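Local coordinates for glycoside hydrolase family protein (Novosphingobium sp. PP1Y, PDB 6Q2F) that probably hydrolyses terminal alpha-L-rhamnose from glycosides, as an alpha-L-rhamnosidase that carries a bound sodium ion, at residues S799-L803 with A804-K808. Residues are numbered along the deposited sequence; the frame is centred on the assembly and turned at random.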
loop_
_atom_site.group_PDB
_atom_site.type_symbol
_atom_site.label_atom_id
_atom_site.label_comp_id
_atom_site.label_asym_id
_atom_site.label_seq_id
_atom_site.Cartn_x
_atom_site.Cartn_y
_atom_site.Cartn_z
ATOM N N SER A 799 -3.197 -3.412 -23.148
ATOM C CA SER A 799 -2.904 -3.233 -24.566
ATOM C C SER A 799 -1.574 -3.875 -24.962
ATOM O O SER A 799 -1.368 -4.173 -26.142
ATOM C CB SER A 799 -2.896 -1.752 -24.936
ATOM O OG SER A 799 -1.699 -1.134 -24.514
ATOM N N HIS A 800 -0.661 -4.084 -24.017
ATOM C CA HIS A 800 0.492 -4.943 -24.231
ATOM C C HIS A 800 0.194 -6.256 -23.528
ATOM O O HIS A 800 0.044 -6.290 -22.303
ATOM C CB HIS A 800 1.783 -4.333 -23.684
ATOM C CG HIS A 800 2.249 -3.117 -24.422
ATOM N ND1 HIS A 800 1.529 -1.943 -24.463
ATOM C CD2 HIS A 800 3.384 -2.883 -25.119
ATOM C CE1 HIS A 800 2.190 -1.044 -25.166
ATOM N NE2 HIS A 800 3.322 -1.588 -25.573
HETATM N N MSE A 801 0.117 -7.328 -24.299
HETATM C CA MSE A 801 -0.240 -8.617 -23.752
HETATM C C MSE A 801 0.655 -9.708 -24.310
HETATM O O MSE A 801 0.988 -9.739 -25.493
HETATM C CB MSE A 801 -1.707 -8.927 -24.043
HETATM C CG MSE A 801 -2.219 -10.191 -23.371
HETATM SE SE MSE A 801 -4.057 -10.504 -23.885
HETATM C CE MSE A 801 -4.858 -8.986 -23.006
ATOM N N THR A 802 1.032 -10.613 -23.431
ATOM C CA THR A 802 1.936 -11.681 -23.787
ATOM C C THR A 802 1.159 -12.831 -24.447
ATOM O O THR A 802 -0.066 -12.966 -24.297
ATOM C CB THR A 802 2.679 -12.110 -22.525
ATOM O OG1 THR A 802 3.914 -12.718 -22.873
ATOM C CG2 THR A 802 1.833 -13.055 -21.704
ATOM N N LEU A 803 1.873 -13.640 -25.231
ATOM C CA LEU A 803 1.215 -14.773 -25.868
ATOM C C LEU A 803 0.614 -15.698 -24.820
ATOM O O LEU A 803 -0.511 -16.177 -24.977
ATOM C CB LEU A 803 2.191 -15.534 -26.772
ATOM C CG LEU A 803 1.569 -16.783 -27.418
ATOM C CD1 LEU A 803 0.333 -16.423 -28.242
ATOM C CD2 LEU A 803 2.579 -17.513 -28.285
ATOM N N ALA A 804 1.346 -15.933 -23.730
ATOM C CA ALA A 804 0.858 -16.789 -22.654
ATOM C C ALA A 804 -0.462 -16.275 -22.087
ATOM O O ALA A 804 -1.385 -17.054 -21.830
ATOM C CB ALA A 804 1.909 -16.883 -21.541
ATOM N N ALA A 805 -0.565 -14.964 -21.859
ATOM C CA ALA A 805 -1.830 -14.421 -21.378
ATOM C C ALA A 805 -2.891 -14.547 -22.452
ATOM O O ALA A 805 -4.030 -14.926 -22.169
ATOM C CB ALA A 805 -1.675 -12.956 -20.954
ATOM N N LEU A 806 -2.536 -14.221 -23.696
ATOM C CA LEU A 806 -3.525 -14.235 -24.771
ATOM C C LEU A 806 -4.054 -15.643 -25.004
ATOM O O LEU A 806 -5.257 -15.837 -25.248
ATOM C CB LEU A 806 -2.905 -13.664 -26.041
ATOM C CG LEU A 806 -3.813 -13.557 -27.259
ATOM C CD1 LEU A 806 -4.990 -12.642 -26.958
ATOM C CD2 LEU A 806 -3.005 -13.004 -28.417
ATOM N N ARG A 807 -3.168 -16.639 -24.911
ATOM C CA ARG A 807 -3.572 -18.034 -25.030
ATOM C C ARG A 807 -4.645 -18.382 -24.012
ATOM O O ARG A 807 -5.671 -18.986 -24.345
ATOM C CB ARG A 807 -2.368 -18.944 -24.833
ATOM C CG ARG A 807 -1.528 -19.161 -26.082
ATOM C CD ARG A 807 -0.181 -19.788 -25.689
ATOM N NE ARG A 807 0.530 -20.306 -26.849
ATOM C CZ ARG A 807 1.754 -20.809 -26.803
ATOM N NH1 ARG A 807 2.401 -20.849 -25.645
ATOM N NH2 ARG A 807 2.323 -21.270 -27.910
ATOM N N LYS A 808 -4.401 -18.035 -22.749
ATOM C CA LYS A 808 -5.362 -18.369 -21.709
ATOM C C LYS A 808 -6.664 -17.619 -21.917
ATOM O O LYS A 808 -7.753 -18.176 -21.741
ATOM C CB LYS A 808 -4.786 -18.061 -20.329
ATOM C CG LYS A 808 -5.599 -18.709 -19.232
ATOM C CD LYS A 808 -5.406 -20.232 -19.222
ATOM C CE LYS A 808 -6.493 -20.915 -18.395
ATOM N NZ LYS A 808 -6.274 -22.384 -18.219
HETATM O O HOH W 1 4.243 -15.395 -23.857
#
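Over one face of the Arg807 guanidinium lies Leu803, its CD2 set 3.6 Å above the plane and displaced toward the rim, 3.7 Å from Arg807 CZ. The pair sits one turn apart at the N-terminal end of helix 803-814, which follows strand 788-794 of a mixed sheet and has Thr802 as its N-cap. Arginine suits this place because its long aliphatic chain, extended from CG to NE, can run past a leucine while its charged end reaches on to Glu840, which forms a salt bridge with NH2. Along the backbone, Arg807 N donates to Leu803 O at 2.7 Å, the regular bond of an alpha-helical turn.

Met801, present as selenomethionine, is long and flexible and extends from the preceding loop onto the first turn of the helix. Its chi1 of -173° swings CG away from the backbone N, and a bend at chi3 follows; CG lies 3.7 Å from Ala805 CB, and the chain crosses Leu806 at about a right angle, SE meeting CD1. A short side chain suits Ala805, whose single methyl CB touches both Met801 CG and Thr802 CG2, 3.6 Å from the latter, while Leu806 also packs on helix 838-848. Thr802 serves the first turn through its carbonyl: Thr802 O accepts from Leu806 N at 2.8 Å. Its hydroxyl makes no direct capping bond; instead one water is hydrogen-bonded to Thr802 OG1 at 2.9 Å and accepts from Ala804 N.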